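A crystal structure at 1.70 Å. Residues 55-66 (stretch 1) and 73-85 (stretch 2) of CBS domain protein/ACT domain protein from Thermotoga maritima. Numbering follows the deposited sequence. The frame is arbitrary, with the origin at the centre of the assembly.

Stretch 1 (55-66) HFRGVVNKEDLL
Stretch 2 (73-85) SVFNKVSLPDFFV

Two antiparallel backbone hydrogen bonds join the stretches at Val59 and Ser79. Val59 N donates to Ser79 O at 2.8 Å, nearly straight at 169°. Ser79 N donates to Val59 O at 2.7 Å. This is a single bridge; Val59 CA and Ser79 CA are 5.3 Å apart. Stretch 1 is a strand from Phe56 to Asn61, then a 3-10 segment from Lys62 to Leu65. Stretch 2 has no regular helix or strand. Val59 lies at phi/psi -130/153 and Ser79 at -133/166, both extended.

Water 3 extends the polar link. Water 3 accepts from Asn61 N (2.9 Å) and Ser79 OG (3.0 Å), and donates to Asp64 OD2 (2.7 Å) and Lys77 O (2.6 Å). Chi1 is m in both Asp64 and Ser79. Phe56 O and Pro81 O are acceptors in reach of water 1 (3.3 and 3.0 Å); counting atoms elsewhere in the structure, it has more acceptors than protons.

Gly58 sits at 155/-158, where a CB would jam against the preceding carbonyl. A CB on Gly58 would also lie 2.4 Å from Ser79 O and from Val78 CG1. Without one, Gly58 CA makes a CA-H...O contact to Ser79 O at 3.3 Å.

Leu80, at 57/55, begins a type I turn ending at Phe83, closed by Phe83 N to Leu80 O at 3.2 Å. Phe56 (t) points toward this turn. Its ring edge meets Pro81 O, 3.4 Å from Phe56 CE2. Phe83 O, 3.4 Å from Phe56 CZ, is buried without a polar partner. Phe56 CE2 is 4.0 Å from Phe84 CD2; Phe84 is p.

Apolar side chains pack around the bridge. Buried Val59 (m) and Val60 (t) offer compact methyls. Val59 CG2 is 3.8 Å from Leu80 CD1 (m, t); Val59 CG1 is 4.4 Å from Phe83 CD2 (t). Val60 CG2 is 4.3 Å from Val74 CB (m) and Val78 CG2 (t). Leu65 (m, t) places CD2 4.1 Å from Lys77 CB; the lysine's end leads away. The contact buries 680 Å², both sides summed.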

# COMPACT_ATOMS: atom_id res chain seq x y z
N HIS A 55 -2.10 11.68 4.78
CA HIS A 55 -3.16 11.19 3.89
C HIS A 55 -2.59 10.24 2.87
O HIS A 55 -1.45 10.37 2.44
CB HIS A 55 -3.86 12.30 3.11
CG HIS A 55 -4.64 13.26 3.96
ND1 HIS A 55 -4.41 14.62 3.96
CD2 HIS A 55 -5.66 13.05 4.82
CE1 HIS A 55 -5.25 15.21 4.79
NE2 HIS A 55 -6.02 14.27 5.33
N PHE A 56 -3.41 9.29 2.46
CA PHE A 56 -3.01 8.36 1.41
C PHE A 56 -2.99 9.01 0.03
O PHE A 56 -3.96 9.69 -0.36
CB PHE A 56 -3.96 7.17 1.40
CG PHE A 56 -3.81 6.30 0.20
CD1 PHE A 56 -2.66 5.53 0.01
CD2 PHE A 56 -4.82 6.25 -0.75
CE1 PHE A 56 -2.53 4.74 -1.10
CE2 PHE A 56 -4.69 5.44 -1.85
CZ PHE A 56 -3.57 4.70 -2.03
N ARG A 57 -1.89 8.81 -0.71
CA ARG A 57 -1.71 9.38 -2.06
C ARG A 57 -1.78 8.37 -3.19
O ARG A 57 -2.32 8.68 -4.27
CB ARG A 57 -0.38 10.13 -2.16
CG ARG A 57 -0.35 11.51 -1.48
CD ARG A 57 -0.85 12.66 -2.35
NE ARG A 57 -0.57 12.48 -3.77
CZ ARG A 57 -1.45 12.65 -4.76
NH1 ARG A 57 -2.70 13.06 -4.50
NH2 ARG A 57 -1.09 12.45 -6.02
N GLY A 58 -1.23 7.18 -2.96
CA GLY A 58 -1.20 6.12 -3.98
C GLY A 58 -0.04 5.21 -3.66
O GLY A 58 0.44 5.13 -2.52
N VAL A 59 0.41 4.50 -4.68
CA VAL A 59 1.49 3.56 -4.52
C VAL A 59 2.52 3.84 -5.62
O VAL A 59 2.16 4.37 -6.67
CB VAL A 59 0.97 2.09 -4.60
CG1 VAL A 59 -0.21 1.87 -3.65
CG2 VAL A 59 0.58 1.74 -5.98
N VAL A 60 3.77 3.51 -5.35
CA VAL A 60 4.83 3.52 -6.36
C VAL A 60 5.18 2.08 -6.69
O VAL A 60 5.42 1.28 -5.80
CB VAL A 60 6.08 4.27 -5.88
CG1 VAL A 60 7.21 4.16 -6.88
CG2 VAL A 60 5.74 5.71 -5.66
N ASN A 61 5.17 1.77 -7.99
CA ASN A 61 5.59 0.45 -8.50
C ASN A 61 7.07 0.52 -8.91
O ASN A 61 7.47 1.43 -9.62
CB ASN A 61 4.73 0.07 -9.71
CG ASN A 61 3.24 0.02 -9.39
OD1 ASN A 61 2.76 -0.91 -8.73
ND2 ASN A 61 2.51 1.01 -9.85
N LYS A 62 7.88 -0.45 -8.47
CA LYS A 62 9.33 -0.49 -8.73
C LYS A 62 9.72 -0.31 -10.19
O LYS A 62 10.70 0.37 -10.49
CB LYS A 62 9.93 -1.82 -8.21
CG LYS A 62 11.44 -1.96 -8.37
CD LYS A 62 11.96 -3.13 -7.53
CE LYS A 62 13.45 -3.38 -7.71
NZ LYS A 62 13.88 -4.62 -7.03
N GLU A 63 8.95 -0.93 -11.09
CA GLU A 63 9.24 -0.89 -12.53
C GLU A 63 9.23 0.54 -13.07
O GLU A 63 9.98 0.86 -14.00
CB GLU A 63 8.21 -1.74 -13.31
CG GLU A 63 6.79 -1.17 -13.23
CD GLU A 63 5.74 -1.95 -14.03
OE1 GLU A 63 6.10 -2.86 -14.83
OE2 GLU A 63 4.54 -1.63 -13.85
N ASP A 64 8.40 1.39 -12.46
CA ASP A 64 8.30 2.79 -12.84
C ASP A 64 9.52 3.66 -12.45
O ASP A 64 9.64 4.80 -12.91
CB ASP A 64 7.01 3.39 -12.26
CG ASP A 64 5.75 2.83 -12.92
OD1 ASP A 64 5.85 2.25 -14.03
OD2 ASP A 64 4.65 2.97 -12.34
N LEU A 65 10.43 3.13 -11.63
CA LEU A 65 11.61 3.87 -11.23
C LEU A 65 12.90 3.47 -11.95
O LEU A 65 13.96 4.04 -11.67
CB LEU A 65 11.80 3.76 -9.71
CG LEU A 65 10.56 4.07 -8.86
CD1 LEU A 65 10.85 3.83 -7.37
CD2 LEU A 65 10.05 5.49 -9.10
N LEU A 66 12.82 2.51 -12.87
CA LEU A 66 14.00 1.92 -13.50
C LEU A 66 14.95 2.93 -14.15
O LEU A 66 16.17 2.87 -13.94
CB LEU A 66 13.57 0.87 -14.56
CG LEU A 66 14.66 0.08 -15.28
CD1 LEU A 66 15.41 -0.83 -14.33
CD2 LEU A 66 14.06 -0.72 -16.43
N SER A 73 12.79 12.82 -7.47
CA SER A 73 11.65 12.60 -6.56
C SER A 73 10.66 11.60 -7.13
O SER A 73 10.53 11.48 -8.36
CB SER A 73 10.93 13.94 -6.35
OG SER A 73 9.79 13.79 -5.54
N VAL A 74 9.91 10.93 -6.25
CA VAL A 74 8.84 10.02 -6.67
C VAL A 74 7.49 10.75 -6.84
O VAL A 74 6.48 10.12 -7.15
CB VAL A 74 8.66 8.84 -5.70
CG1 VAL A 74 9.98 8.06 -5.52
CG2 VAL A 74 8.10 9.30 -4.35
N PHE A 75 7.51 12.07 -6.65
CA PHE A 75 6.31 12.91 -6.62
C PHE A 75 5.39 12.69 -7.81
O PHE A 75 4.19 12.52 -7.61
CB PHE A 75 6.70 14.39 -6.53
CG PHE A 75 5.54 15.32 -6.24
CD1 PHE A 75 5.10 15.51 -4.93
CD2 PHE A 75 4.90 16.00 -7.25
CE1 PHE A 75 4.04 16.36 -4.65
CE2 PHE A 75 3.85 16.86 -6.98
CZ PHE A 75 3.42 17.02 -5.67
N ASN A 76 5.96 12.66 -9.01
CA ASN A 76 5.19 12.45 -10.25
C ASN A 76 5.02 10.99 -10.67
O ASN A 76 4.44 10.73 -11.72
CB ASN A 76 5.86 13.18 -11.42
CG ASN A 76 5.86 14.67 -11.25
OD1 ASN A 76 4.95 15.23 -10.65
ND2 ASN A 76 6.87 15.34 -11.81
N LYS A 77 5.52 10.06 -9.86
CA LYS A 77 5.54 8.64 -10.20
C LYS A 77 4.49 7.81 -9.45
O LYS A 77 4.41 6.57 -9.61
CB LYS A 77 6.95 8.07 -9.98
CG LYS A 77 8.09 8.92 -10.58
CD LYS A 77 7.97 9.10 -12.10
CE LYS A 77 8.98 10.11 -12.65
NZ LYS A 77 8.93 10.20 -14.14
N VAL A 78 3.62 8.47 -8.69
CA VAL A 78 2.62 7.74 -7.89
C VAL A 78 1.51 7.22 -8.82
O VAL A 78 1.15 7.85 -9.81
CB VAL A 78 2.02 8.62 -6.77
CG1 VAL A 78 0.98 7.86 -5.95
CG2 VAL A 78 3.14 9.15 -5.85
N SER A 79 0.95 6.08 -8.44
CA SER A 79 -0.06 5.38 -9.21
C SER A 79 -1.20 4.98 -8.26
O SER A 79 -1.02 4.98 -7.03
CB SER A 79 0.60 4.11 -9.79
OG SER A 79 1.61 4.49 -10.71
N LEU A 80 -2.34 4.59 -8.83
CA LEU A 80 -3.43 3.94 -8.08
C LEU A 80 -3.96 4.75 -6.89
O LEU A 80 -4.03 4.24 -5.76
CB LEU A 80 -2.99 2.55 -7.60
CG LEU A 80 -2.44 1.57 -8.64
CD1 LEU A 80 -2.17 0.21 -8.04
CD2 LEU A 80 -3.45 1.49 -9.80
N PRO A 81 -4.37 6.01 -7.13
CA PRO A 81 -4.93 6.79 -6.04
C PRO A 81 -6.23 6.21 -5.47
O PRO A 81 -6.63 6.63 -4.37
CB PRO A 81 -5.18 8.17 -6.67
CG PRO A 81 -5.19 7.95 -8.11
CD PRO A 81 -4.35 6.76 -8.40
N ASP A 82 -6.88 5.30 -6.19
CA ASP A 82 -8.18 4.74 -5.78
C ASP A 82 -8.05 3.38 -5.10
O ASP A 82 -9.07 2.77 -4.75
CB ASP A 82 -9.13 4.62 -6.98
CG ASP A 82 -9.26 5.93 -7.77
OD1 ASP A 82 -9.68 6.96 -7.19
OD2 ASP A 82 -8.93 5.93 -8.99
N PHE A 83 -6.80 2.92 -4.90
CA PHE A 83 -6.52 1.57 -4.38
C PHE A 83 -6.38 1.62 -2.86
O PHE A 83 -5.29 1.79 -2.32
CB PHE A 83 -5.26 0.99 -5.04
CG PHE A 83 -4.95 -0.42 -4.65
CD1 PHE A 83 -5.77 -1.48 -5.06
CD2 PHE A 83 -3.79 -0.73 -3.92
CE1 PHE A 83 -5.48 -2.79 -4.72
CE2 PHE A 83 -3.49 -2.02 -3.59
CZ PHE A 83 -4.35 -3.07 -3.99
N PHE A 84 -7.52 1.48 -2.18
CA PHE A 84 -7.56 1.52 -0.73
C PHE A 84 -8.86 0.88 -0.24
O PHE A 84 -9.82 0.75 -0.99
CB PHE A 84 -7.50 2.98 -0.21
CG PHE A 84 -8.69 3.82 -0.61
CD1 PHE A 84 -9.86 3.78 0.12
CD2 PHE A 84 -8.64 4.61 -1.74
CE1 PHE A 84 -10.96 4.53 -0.26
CE2 PHE A 84 -9.71 5.36 -2.13
CZ PHE A 84 -10.89 5.33 -1.39
N VAL A 85 -8.87 0.52 1.04
CA VAL A 85 -10.12 0.21 1.75
C VAL A 85 -10.16 0.99 3.07
O VAL A 85 -9.14 1.49 3.50
CB VAL A 85 -10.29 -1.30 2.01
CG1 VAL A 85 -10.48 -2.01 0.70
CG2 VAL A 85 -9.13 -1.90 2.80
O HOH W 1 -5.44 9.15 -3.24
O HOH W 2 2.64 12.77 -4.95
O HOH W 3 4.44 3.93 -9.80